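Local coordinates for protein putative hexose oxidase (Nonomuraea sp. ATCC 39727, PDB 5AWV) that probably oxidises a sugar unit of glycopeptide antibiotics such as teicoplanin, using a covalently bound FAD cofactor, at residues A[51-56]-A[436-441]; A[92-97]-A[363-368]. One frame throughout, in Å; residues are numbered along the deposited sequence.

Contact 1. Residues A[51-56]-A[436-441]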
# COMPACT_ATOMS: atom_id res chain seq x y z
N ASN A 51 3.03 -11.80 3.05
CA ASN A 51 3.57 -12.21 4.28
C ASN A 51 3.19 -13.66 4.56
O ASN A 51 2.05 -13.97 4.87
CB ASN A 51 3.13 -11.25 5.40
CG ASN A 51 3.80 -11.52 6.75
OD1 ASN A 51 4.29 -12.62 7.03
ND2 ASN A 51 3.89 -10.50 7.58
N SER A 52 4.19 -14.55 4.48
CA SER A 52 3.97 -15.98 4.69
C SER A 52 3.66 -16.43 6.11
O SER A 52 3.34 -17.53 6.30
CB SER A 52 5.16 -16.80 4.09
OG SER A 52 6.31 -16.40 4.79
N ARG A 53 3.57 -15.55 7.08
CA ARG A 53 2.97 -15.85 8.36
C ARG A 53 1.48 -16.21 8.31
O ARG A 53 1.02 -16.93 9.17
CB ARG A 53 3.24 -14.68 9.26
CG ARG A 53 2.76 -14.78 10.69
CD ARG A 53 3.42 -13.66 11.47
NE ARG A 53 2.54 -13.11 12.45
CZ ARG A 53 2.23 -11.81 12.55
NH1 ARG A 53 2.76 -10.80 11.73
NH2 ARG A 53 1.38 -11.50 13.51
N PHE A 54 0.75 -15.73 7.33
CA PHE A 54 -0.70 -15.89 7.28
C PHE A 54 -1.19 -16.85 6.19
O PHE A 54 -0.79 -16.76 5.02
CB PHE A 54 -1.34 -14.53 7.03
CG PHE A 54 -0.75 -13.40 7.84
CD1 PHE A 54 -0.72 -13.48 9.21
CD2 PHE A 54 -0.30 -12.26 7.23
CE1 PHE A 54 -0.23 -12.43 9.98
CE2 PHE A 54 0.24 -11.23 7.98
CZ PHE A 54 0.27 -11.32 9.36
N ASN A 55 -2.17 -17.69 6.56
CA ASN A 55 -2.76 -18.65 5.65
C ASN A 55 -4.19 -18.80 5.94
O ASN A 55 -4.60 -18.72 7.09
CB ASN A 55 -2.14 -20.06 5.83
CG ASN A 55 -0.76 -20.10 5.28
OD1 ASN A 55 0.19 -19.98 6.04
ND2 ASN A 55 -0.63 -20.11 3.95
N GLY A 56 -4.94 -19.01 4.90
CA GLY A 56 -6.35 -19.29 4.98
C GLY A 56 -6.68 -20.43 4.05
O GLY A 56 -5.80 -20.96 3.36
N GLY A 436 9.06 -22.51 13.01
CA GLY A 436 9.44 -22.88 14.41
C GLY A 436 9.98 -21.79 15.32
O GLY A 436 9.79 -21.83 16.53
N ASN A 437 10.61 -20.79 14.72
CA ASN A 437 11.19 -19.67 15.43
C ASN A 437 10.28 -18.42 15.54
O ASN A 437 10.71 -17.43 16.12
CB ASN A 437 12.47 -19.25 14.71
CG ASN A 437 13.55 -20.31 14.76
OD1 ASN A 437 14.27 -20.53 13.80
ND2 ASN A 437 13.67 -20.95 15.89
N GLU A 438 9.04 -18.47 15.07
CA GLU A 438 8.13 -17.30 15.20
C GLU A 438 8.04 -16.72 16.62
O GLU A 438 8.12 -15.51 16.80
CB GLU A 438 6.70 -17.64 14.73
CG GLU A 438 5.70 -16.54 15.04
CD GLU A 438 4.30 -16.86 14.60
OE1 GLU A 438 3.88 -16.45 13.52
OE2 GLU A 438 3.60 -17.52 15.38
N ALA A 439 7.83 -17.55 17.65
CA ALA A 439 7.53 -17.03 18.96
C ALA A 439 8.69 -16.21 19.52
O ALA A 439 8.48 -15.18 20.16
CB ALA A 439 7.15 -18.16 19.94
N LYS A 440 9.91 -16.65 19.24
CA LYS A 440 11.12 -15.96 19.74
C LYS A 440 11.28 -14.53 19.06
O LYS A 440 11.68 -13.55 19.71
CB LYS A 440 12.32 -16.83 19.43
CG LYS A 440 13.60 -16.35 20.02
CD LYS A 440 14.74 -17.27 19.56
CE LYS A 440 16.10 -16.77 20.07
NZ LYS A 440 16.29 -16.81 21.55
N HIS A 441 10.96 -14.46 17.77
CA HIS A 441 10.99 -13.17 17.05
C HIS A 441 9.86 -12.23 17.47
O HIS A 441 10.10 -11.06 17.67
CB HIS A 441 10.94 -13.37 15.59
CG HIS A 441 12.14 -14.04 15.02
ND1 HIS A 441 12.44 -15.36 15.29
CD2 HIS A 441 13.11 -13.58 14.20
CE1 HIS A 441 13.56 -15.68 14.66
NE2 HIS A 441 13.98 -14.63 14.00
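Arg53, in the type I beta turn from Asn51 to Phe54, faces Glu438 in the first turn of helix 438-452, with their CA atoms 8.7 Å apart and no backbone hydrogen bond between the segments. Only the two long side chains bridge the gap. Glu438 reaches across with CG anti to its backbone N (chi1 172°) and an extended chain that carries OE1 to the flank of the arginine. There OE1 lies 3.5 Å from Arg53 CG and equally close to Arg53 CD, so much of the meeting is carboxylate oxygen against aliphatic chain. The ionic part is a long salt bridge, Arg53 NE to Glu438 OE1 at 3.8 Å. OE1 approaches the edge of the guanidinium near its plane, but the carboxylate is turned almost perpendicular to it (82°), which rules out a flat, two-pronged pairing. The main polar partner of the guanidinium is Ser364 O, hydrogen-bonded to NH1, and one face is covered by Phe54, whose CE1 sits 3.6 Å above its centre. The turn itself is braced by Asn51, whose OD1 accepts from Arg53 N at 3.0 Å. On the helix side, His441 ND1 donates to Asn437 O at 2.8 Å, from above the carbonyl plane. Trp432 touches both Arg53 and Glu438 and also lies in the pocket of the 8-methylnonanoic acid chain. The arrangement is thus a long, weak surface ion pair between an Asx turn, nested in a type I turn, and the start of a helix, linked to the acyl-chain pocket through Trp432.

Contact 2. Residues A[92-97]-A[363-368]. With FAD (flavin-adenine dinucleotide), chain M; N1L (2-amino-2-deoxy-beta-D-glucopyranuronic acid), chain B.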
# COMPACT_ATOMS: atom_id res chain seq x y z
N CYS A 92 -1.01 -6.83 2.75
CA CYS A 92 -1.42 -6.63 4.15
C CYS A 92 -0.40 -7.11 5.18
O CYS A 92 0.07 -8.26 5.10
CB CYS A 92 -2.77 -7.37 4.43
SG CYS A 92 -3.58 -6.74 5.93
N PHE A 93 -0.10 -6.27 6.17
CA PHE A 93 0.86 -6.58 7.28
C PHE A 93 0.22 -7.52 8.29
O PHE A 93 0.94 -8.11 9.12
CB PHE A 93 1.27 -5.36 8.10
CG PHE A 93 2.34 -4.51 7.47
CD1 PHE A 93 2.59 -4.55 6.11
CD2 PHE A 93 3.03 -3.61 8.26
CE1 PHE A 93 3.53 -3.76 5.55
CE2 PHE A 93 4.02 -2.84 7.73
CZ PHE A 93 4.26 -2.88 6.37
N GLU A 94 -1.09 -7.69 8.18
CA GLU A 94 -1.89 -8.49 9.12
C GLU A 94 -2.69 -9.55 8.38
O GLU A 94 -2.69 -9.64 7.17
CB GLU A 94 -2.83 -7.60 9.98
CG GLU A 94 -2.18 -7.10 11.24
CD GLU A 94 -1.89 -8.22 12.24
OE1 GLU A 94 -2.25 -9.38 11.95
OE2 GLU A 94 -1.32 -7.91 13.29
N ASP A 95 -3.37 -10.40 9.15
CA ASP A 95 -4.20 -11.52 8.63
C ASP A 95 -5.60 -11.12 8.17
O ASP A 95 -6.53 -11.93 8.27
CB ASP A 95 -4.35 -12.61 9.70
CG ASP A 95 -5.26 -12.16 10.85
OD1 ASP A 95 -5.63 -10.92 10.98
OD2 ASP A 95 -5.59 -13.08 11.63
N PHE A 96 -5.76 -9.94 7.60
CA PHE A 96 -7.09 -9.46 7.28
C PHE A 96 -7.69 -10.26 6.12
O PHE A 96 -8.92 -10.39 6.03
CB PHE A 96 -7.10 -7.99 6.89
CG PHE A 96 -6.62 -7.04 7.95
CD1 PHE A 96 -6.43 -7.40 9.30
CD2 PHE A 96 -6.41 -5.71 7.61
CE1 PHE A 96 -6.05 -6.46 10.23
CE2 PHE A 96 -6.00 -4.78 8.56
CZ PHE A 96 -5.79 -5.15 9.88
N VAL A 97 -6.86 -10.80 5.24
CA VAL A 97 -7.33 -11.57 4.12
C VAL A 97 -7.08 -13.05 4.35
O VAL A 97 -7.98 -13.85 4.03
CB VAL A 97 -6.64 -11.12 2.81
CG1 VAL A 97 -7.11 -11.92 1.60
CG2 VAL A 97 -6.89 -9.61 2.61
N ALA A 363 8.35 -14.73 6.59
CA ALA A 363 7.42 -14.38 7.60
C ALA A 363 7.98 -13.13 8.37
O ALA A 363 9.14 -13.04 8.58
CB ALA A 363 7.24 -15.58 8.50
N SER A 364 7.17 -12.13 8.68
CA SER A 364 7.65 -10.96 9.36
C SER A 364 6.57 -10.34 10.23
O SER A 364 5.38 -10.63 10.08
CB SER A 364 8.18 -9.96 8.30
OG SER A 364 7.09 -9.38 7.61
N LYS A 365 6.98 -9.50 11.16
CA LYS A 365 6.08 -8.68 11.97
C LYS A 365 6.66 -7.30 12.06
O LYS A 365 7.84 -7.13 12.44
CB LYS A 365 5.98 -9.25 13.38
CG LYS A 365 5.28 -8.40 14.41
CD LYS A 365 3.84 -8.41 14.16
CE LYS A 365 3.08 -7.70 15.25
NZ LYS A 365 1.66 -7.60 14.82
N THR A 366 5.84 -6.29 11.72
CA THR A 366 6.24 -4.95 11.78
C THR A 366 5.27 -4.23 12.71
O THR A 366 4.05 -4.45 12.65
CB THR A 366 6.17 -4.28 10.39
OG1 THR A 366 7.06 -4.88 9.50
CG2 THR A 366 6.52 -2.80 10.48
N LYS A 367 5.80 -3.45 13.61
CA LYS A 367 5.04 -2.61 14.53
C LYS A 367 5.42 -1.19 14.19
O LYS A 367 6.51 -0.97 13.62
CB LYS A 367 5.33 -2.96 15.99
CG LYS A 367 5.11 -4.43 16.27
CD LYS A 367 5.46 -4.94 17.63
CE LYS A 367 4.70 -4.25 18.72
NZ LYS A 367 3.26 -4.65 18.78
N ALA A 368 4.60 -0.22 14.50
CA ALA A 368 4.84 1.17 13.96
C ALA A 368 4.37 2.29 14.88
O ALA A 368 3.54 2.10 15.78
CB ALA A 368 4.07 1.28 12.61
PA FAD M . -4.15 -6.41 0.38
O1A FAD M . -3.50 -7.38 1.34
O2A FAD M . -4.66 -6.85 -0.91
O5B FAD M . -5.27 -5.57 1.12
C5B FAD M . -5.06 -4.91 2.41
C4B FAD M . -6.38 -4.64 3.06
O4B FAD M . -7.23 -3.77 2.30
C3B FAD M . -7.25 -5.87 3.37
O3B FAD M . -8.11 -5.72 4.53
C2B FAD M . -8.03 -5.93 2.10
O2B FAD M . -9.17 -6.71 2.27
C1B FAD M . -8.31 -4.50 1.79
N9A FAD M . -8.53 -4.29 0.38
C8A FAD M . -7.76 -4.62 -0.67
N7A FAD M . -8.28 -4.17 -1.83
C5A FAD M . -9.40 -3.53 -1.54
C6A FAD M . -10.48 -2.88 -2.32
N6A FAD M . -10.37 -2.86 -3.64
N1A FAD M . -11.50 -2.31 -1.61
C2A FAD M . -11.57 -2.39 -0.25
N3A FAD M . -10.65 -3.00 0.53
C4A FAD M . -9.60 -3.61 -0.09
N1 FAD M . 2.91 1.53 2.60
C2 FAD M . 3.29 2.83 2.41
O2 FAD M . 2.46 3.74 2.60
N3 FAD M . 4.52 3.16 1.98
C4 FAD M . 5.42 2.24 1.59
O4 FAD M . 6.55 2.56 1.16
C4X FAD M . 5.07 0.82 1.73
N5 FAD M . 5.93 -0.20 1.37
C5X FAD M . 5.57 -1.52 1.40
C6 FAD M . 6.49 -2.49 0.94
C7 FAD M . 6.08 -3.83 1.11
C7M FAD M . 7.04 -4.96 0.67
C8 FAD M . 4.72 -4.23 1.66
C8M FAD M . 4.21 -5.65 1.57
C9 FAD M . 3.83 -3.19 2.04
C9A FAD M . 4.22 -1.89 1.96
N10 FAD M . 3.37 -0.82 2.36
C10 FAD M . 3.73 0.51 2.24
C1' FAD M . 2.03 -1.10 2.96
C2' FAD M . 0.92 -1.05 1.98
O2' FAD M . 0.63 0.32 1.78
C3' FAD M . -0.22 -1.71 2.67
O3' FAD M . 0.24 -3.02 2.98
C4' FAD M . -1.46 -1.75 1.74
O4' FAD M . -2.60 -1.92 2.59
C5' FAD M . -1.33 -2.95 0.83
O5' FAD M . -2.41 -2.95 -0.13
P FAD M . -2.64 -4.24 -1.00
O1P FAD M . -3.70 -4.00 -1.96
O2P FAD M . -1.37 -4.79 -1.60
O3P FAD M . -2.98 -5.28 0.17
C1 N1L B . 9.19 -3.19 3.45
C2 N1L B . 9.22 -3.78 4.96
C3 N1L B . 7.97 -3.40 5.77
C4 N1L B . 7.85 -1.89 5.74
C5 N1L B . 7.57 -1.44 4.28
C6 N1L B . 7.29 0.08 4.16
N2 N1L B . 9.37 -5.24 5.01
O3 N1L B . 8.10 -3.83 7.21
O4 N1L B . 6.79 -1.40 6.70
O5 N1L B . 8.75 -1.74 3.44
O6B N1L B . 8.45 0.89 3.97
O6A N1L B . 6.78 0.58 5.33
O HOH W 1 3.45 -7.44 10.00
O HOH W 2 0.08 -10.01 15.04
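Phe93 and Thr366 meet at a slant: the ring carbon CE2 comes 3.7 Å from Thr366 CB and about as near to its methyl CG2, an approach neither over the face nor at the edge of the ring. Both side chains point across the gap and share the bound sugar. The far rim of Phe93 is directed at the ligands: O4 of the aminoglucuronic acid unit lies off the CZ/CE2 edge and flavin C9 is 3.6 Å from CE1, both near the ring plane. Tyr473 packs against Phe93 with its ring nearly parallel. Thr366 places OG1 anti to its carbonyl carbon (chi1 -63°), which brings this hydroxyl to 2.7 Å from the sugar O3 while CG2 stays against the phenyl ring. Behind this pair, one water accepts from Thr366 N and donates to Phe93 O, tying the backbones together. A second link joins Glu94 and Lys365: OE2 forms a salt bridge to NZ at 3.4 Å, and another water spans the same two atoms. Ser476 N also donates to that OE2, and Asp475 is the stronger partner of the lysine. OE1 takes Asp95 N on its anti lone pair, so that both oxygens are held and the carboxylate's rotation is restricted. Cys92 N makes a 2.9 Å backbone hydrogen bond to FAD O1A of the diphosphate. This is the flavin and sugar site of an FAD-linked oxidoreductase with a PCMH-type FAD domain: a loop directly following His91, which with Cys151 attaches FAD covalently, meets an edge strand of the antiparallel sheet, with the aminosugar resting against both Phe93 and Thr366, close to the flavin.

Contact 1 and contact 2 lie with their centres about 10 Å apart, contact 2 nested inside the long chain loop that contact 1 closes. They are joined directly at strand 363-371: Ser364 O accepts from both Asn51 ND2 (2.9 Å) and Arg53 NH1 (3.1 Å), two residues before the threonine that meets the sugar. Phe54 CZ also packs 3.3 Å from Phe93 O, so the turn also touches segment 92-97. Contact 2 is buried at the flavin and sugar, whereas contact 1 is a surface contact, with the Arg53 side chain about 10 Å from both the aminosugar and the acyl chain.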